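Local coordinates for protein LytB (Plasmodium falciparum, PDB 4N7B) that catalyses the final step of the DOXP/MEP isoprenoid pathway, reducing HMBPP with ferredoxin electrons to isopentenyl and dimethylallyl diphosphates at an iron-sulfur cluster, at residues H256-V259 and I263-K266; K266-E269 and I274-E277. All blocks are in the same frame, centred on the assembly; numbering follows the deposited sequence. Where two conformers were deposited one is given.

Contact 1 (H256-V259 and I263-K266)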
loop_
_atom_site.group_PDB
_atom_site.type_symbol
_atom_site.label_atom_id
_atom_site.label_comp_id
_atom_site.label_asym_id
_atom_site.label_seq_id
_atom_site.Cartn_x
_atom_site.Cartn_y
_atom_site.Cartn_z
ATOM N N HIS A 256 -11.038 -1.192 9.430
ATOM C CA HIS A 256 -10.088 -2.081 8.749
ATOM C C HIS A 256 -8.695 -2.009 9.355
ATOM O O HIS A 256 -8.376 -1.085 10.107
ATOM C CB HIS A 256 -10.017 -1.844 7.234
ATOM C CG HIS A 256 -9.377 -2.981 6.493
ATOM N ND1 HIS A 256 -10.048 -4.156 6.221
ATOM C CD2 HIS A 256 -8.125 -3.147 6.005
ATOM C CE1 HIS A 256 -9.243 -4.984 5.582
ATOM N NE2 HIS A 256 -8.071 -4.396 5.439
ATOM N N LYS A 257 -7.871 -2.999 9.029
ATOM C CA LYS A 257 -6.505 -3.040 9.522
ATOM C C LYS A 257 -5.795 -1.767 9.067
ATOM O O LYS A 257 -5.905 -1.351 7.921
ATOM C CB LYS A 257 -5.802 -4.301 9.039
ATOM C CG LYS A 257 -6.414 -5.555 9.656
ATOM C CD LYS A 257 -5.673 -6.809 9.237
ATOM C CE LYS A 257 -6.092 -8.020 10.078
ATOM N NZ LYS A 257 -5.599 -7.950 11.492
ATOM N N ILE A 258 -5.104 -1.125 9.993
ATOM C CA ILE A 258 -4.563 0.209 9.755
ATOM C C ILE A 258 -3.545 0.222 8.613
ATOM O O ILE A 258 -3.492 1.170 7.835
ATOM C CB ILE A 258 -3.963 0.763 11.059
ATOM C CG1 ILE A 258 -4.279 2.254 11.194
ATOM C CG2 ILE A 258 -2.496 0.427 11.164
ATOM C CD1 ILE A 258 -3.390 3.112 10.469
ATOM N N VAL A 259 -2.746 -0.838 8.527
ATOM C CA VAL A 259 -1.908 -1.113 7.365
ATOM C C VAL A 259 -1.879 -2.635 7.221
ATOM O O VAL A 259 -2.195 -3.364 8.168
ATOM C CB VAL A 259 -0.467 -0.557 7.511
ATOM C CG1 VAL A 259 -0.488 0.940 7.778
ATOM C CG2 VAL A 259 0.263 -1.249 8.625
ATOM N N ILE A 263 2.256 -7.903 11.911
ATOM C CA ILE A 263 3.166 -7.553 13.001
ATOM C C ILE A 263 2.856 -6.175 13.567
ATOM O O ILE A 263 2.753 -6.017 14.769
ATOM C CB ILE A 263 4.611 -7.637 12.558
ATOM C CG1 ILE A 263 4.937 -9.101 12.255
ATOM C CG2 ILE A 263 5.539 -7.074 13.638
ATOM C CD1 ILE A 263 6.233 -9.290 11.550
ATOM N N VAL A 264 2.690 -5.186 12.696
ATOM C CA VAL A 264 2.286 -3.851 13.120
ATOM C C VAL A 264 0.956 -3.874 13.877
ATOM O O VAL A 264 0.815 -3.275 14.940
ATOM C CB VAL A 264 2.117 -2.945 11.901
ATOM C CG1 VAL A 264 1.309 -1.681 12.252
ATOM C CG2 VAL A 264 3.474 -2.588 11.316
ATOM N N CYS A 265 -0.027 -4.563 13.312
ATOM C CA CYS A 265 -1.382 -4.550 13.846
ATOM C C CYS A 265 -1.465 -5.243 15.193
ATOM O O CYS A 265 -2.186 -4.796 16.085
ATOM C CB CYS A 265 -2.327 -5.235 12.867
ATOM S SG CYS A 265 -2.738 -4.223 11.463
ATOM N N LYS A 266 -0.745 -6.345 15.343
ATOM C CA LYS A 266 -0.762 -7.068 16.604
ATOM C C LYS A 266 -0.187 -6.170 17.701
ATOM O O LYS A 266 -0.673 -6.170 18.836
ATOM C CB LYS A 266 0.039 -8.362 16.490
ATOM C CG LYS A 266 0.186 -9.113 17.796
ATOM C CD LYS A 266 1.282 -10.166 17.697
ATOM C CE LYS A 266 1.541 -10.865 19.035
ATOM N NZ LYS A 266 2.675 -11.834 18.941
#

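Contact 2 (K266-E269 and I274-E277)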
loop_
_atom_site.group_PDB
_atom_site.type_symbol
_atom_site.label_atom_id
_atom_site.label_comp_id
_atom_site.label_asym_id
_atom_site.label_seq_id
_atom_site.Cartn_x
_atom_site.Cartn_y
_atom_site.Cartn_z
ATOM N N LYS A 266 -0.745 -6.345 15.343
ATOM C CA LYS A 266 -0.762 -7.068 16.604
ATOM C C LYS A 266 -0.187 -6.170 17.701
ATOM O O LYS A 266 -0.673 -6.170 18.836
ATOM C CB LYS A 266 0.039 -8.362 16.490
ATOM C CG LYS A 266 0.186 -9.113 17.796
ATOM C CD LYS A 266 1.282 -10.166 17.697
ATOM C CE LYS A 266 1.541 -10.865 19.035
ATOM N NZ LYS A 266 2.675 -11.834 18.941
ATOM N N LYS A 267 0.836 -5.391 17.360
ATOM C CA LYS A 267 1.478 -4.529 18.347
ATOM C C LYS A 267 0.480 -3.476 18.830
ATOM O O LYS A 267 0.429 -3.145 20.020
ATOM C CB LYS A 267 2.720 -3.874 17.755
ATOM C CG LYS A 267 3.484 -2.985 18.712
ATOM C CD LYS A 267 4.626 -2.288 17.982
ATOM C CE LYS A 267 5.210 -1.129 18.793
ATOM N NZ LYS A 267 6.198 -0.327 17.989
ATOM N N LEU A 268 -0.337 -2.974 17.905
ATOM C CA LEU A 268 -1.321 -1.950 18.236
ATOM C C LEU A 268 -2.487 -2.537 19.019
ATOM O O LEU A 268 -3.063 -1.863 19.877
ATOM C CB LEU A 268 -1.823 -1.249 16.974
ATOM C CG LEU A 268 -0.738 -0.437 16.258
ATOM C CD1 LEU A 268 -1.258 0.123 14.949
ATOM C CD2 LEU A 268 -0.220 0.694 17.150
ATOM N N GLU A 269 -2.826 -3.792 18.739
ATOM C CA GLU A 269 -3.902 -4.458 19.466
ATOM C C GLU A 269 -3.516 -4.573 20.930
ATOM O O GLU A 269 -4.344 -4.359 21.813
ATOM C CB GLU A 269 -4.204 -5.839 18.882
ATOM C CG GLU A 269 -5.137 -5.799 17.685
ATOM C CD GLU A 269 -5.275 -7.145 16.990
ATOM O OE1 GLU A 269 -4.423 -8.033 17.215
ATOM O OE2 GLU A 269 -6.244 -7.318 16.220
ATOM N N ILE A 274 -8.392 -1.560 18.392
ATOM C CA ILE A 274 -9.245 -2.637 17.918
ATOM C C ILE A 274 -9.667 -2.355 16.482
ATOM O O ILE A 274 -10.241 -1.301 16.181
ATOM C CB ILE A 274 -10.495 -2.796 18.801
ATOM C CG1 ILE A 274 -10.086 -3.134 20.240
ATOM C CG2 ILE A 274 -11.409 -3.877 18.241
ATOM C CD1 ILE A 274 -11.225 -3.047 21.238
ATOM N N PHE A 275 -9.377 -3.302 15.596
ATOM C CA PHE A 275 -9.704 -3.150 14.183
ATOM C C PHE A 275 -11.045 -3.803 13.894
ATOM O O PHE A 275 -11.252 -4.980 14.183
ATOM C CB PHE A 275 -8.601 -3.758 13.317
ATOM C CG PHE A 275 -7.241 -3.224 13.634
ATOM C CD1 PHE A 275 -6.349 -3.959 14.388
ATOM C CD2 PHE A 275 -6.877 -1.960 13.218
ATOM C CE1 PHE A 275 -5.100 -3.450 14.693
ATOM C CE2 PHE A 275 -5.642 -1.445 13.523
ATOM C CZ PHE A 275 -4.749 -2.189 14.262
ATOM N N ILE A 276 -11.958 -3.029 13.325
ATOM C CA ILE A 276 -13.325 -3.489 13.139
ATOM C C ILE A 276 -13.752 -3.315 11.695
ATOM O O ILE A 276 -13.132 -2.567 10.945
ATOM C CB ILE A 276 -14.288 -2.710 14.067
ATOM C CG1 ILE A 276 -14.340 -1.231 13.680
ATOM C CG2 ILE A 276 -13.828 -2.821 15.515
ATOM C CD1 ILE A 276 -15.346 -0.902 12.592
ATOM N N GLU A 277 -14.806 -4.020 11.304
ATOM C CA GLU A 277 -15.410 -3.832 9.991
ATOM C C GLU A 277 -16.849 -3.376 10.145
ATOM O O GLU A 277 -17.419 -2.767 9.241
ATOM C CB GLU A 277 -15.365 -5.129 9.178
ATOM C CG GLU A 277 -13.971 -5.604 8.830
ATOM C CD GLU A 277 -13.229 -4.653 7.913
ATOM O OE1 GLU A 277 -13.851 -3.701 7.387
ATOM O OE2 GLU A 277 -12.008 -4.862 7.713
#

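Contact 1 (H256-V259 and I263-K266)
In the beta-alpha-beta unit of strand 252-255, helix 262-271 and strand 273-276, the connection out of the first strand packs against the start of the helix, C265 and V264 meeting K257, I258 and V259. C265 buries the most surface of these residues. Its SG, anti to its own carbonyl carbon (chi1 -76°), points to the loop, lies 3.4 Å from V259 O and also meets K257 CB at 3.9 Å. Both partners reach the sulfur from the loop side, by contact without a hydrogen bond. One helix position earlier, V264 turns its CG1 branch to the loop and touches V259 CG2 at 3.8 Å, the two valines crossing at about a right angle. I258 CG2 reaches the same V264 methyl more loosely, at 4.5 Å, while the I258 side chain also touches A237 and V241 of helix 232-247. V264 N is hydrogen-bonded to N261 OD1, tying the start of the helix to the same loop. Such a loop, following the C-terminal end of a parallel strand, is where alpha/beta folds commonly place ligand-binding residues; here it carries H260, which probably binds the substrate diphosphate, as in relatives.

Contact 2 (K266-E269 and I274-E277)
F275 of strand 273-276 reaches back to L268 and E269 on helix 262-271, the helix that precedes this edge strand in the beta-alpha-beta unit. F275 supplies most of the strand's share of the contact. With CG anti to the carbonyl carbon (chi1 -54°), the ring extends from the sheet toward the helix, and CZ, CE1 and CD1 do the touching. The densely surrounded part is at L268, whose CB sits 4.1 Å from F275 CZ, in a slanting approach to the ring. L268 is buried, and the two side chains share I258 as a further neighbour; F275 also rests on V254 of the neighbouring strand 252-255, and L268 on E242 of helix 232-247. The solvent side, at E269, is different in kind, though no farther from the ring in distance. E269 is exposed, but its chain crosses the ring obliquely, with CG 3.8 Å from F275 CE1. Beyond CG the chain stays extended, chi2 172°, and this carries the carboxylate to the ring rim, where OE2 lies in the ring plane, 3.8 Å from F275 CD1. Carboxylate and ring planes are 44° apart. No hydrogen bond or salt bridge crosses between 266-269 and 274-277. Cohesion between these two segments therefore rests on apolar contact of one ring with L268 CB and E269 CG, while the carboxylate oxygen at the ring's slightly positive hydrogen rim probably adds a weak electrostatic attraction and, being on an exposed residue, is likely to keep its charge in water.

Contacts 1 and 2 follow one another along helix 262-271, share K266 and have centres 6 Å apart. They meet where C265 O lies 3.5 Å from F275 CE1, and the ring also touches the loop, with H256 O 3.6 Å from F275 CD2. A probable backbone hydrogen bond, H256 N to I276 O at 2.9 Å, extends the pairing past strand 252-255; H256 has two conformers, so the probable bond of its ND1 to E277 OE2 is uncertain. Contact 1 is nearer the active site: the V259 side chain is about 7 Å from the iron-sulfur cluster and about 4 Å from that of S485, a probable diphosphate-binding residue, whereas that of L268 in contact 2 is about 14 Å from the cluster.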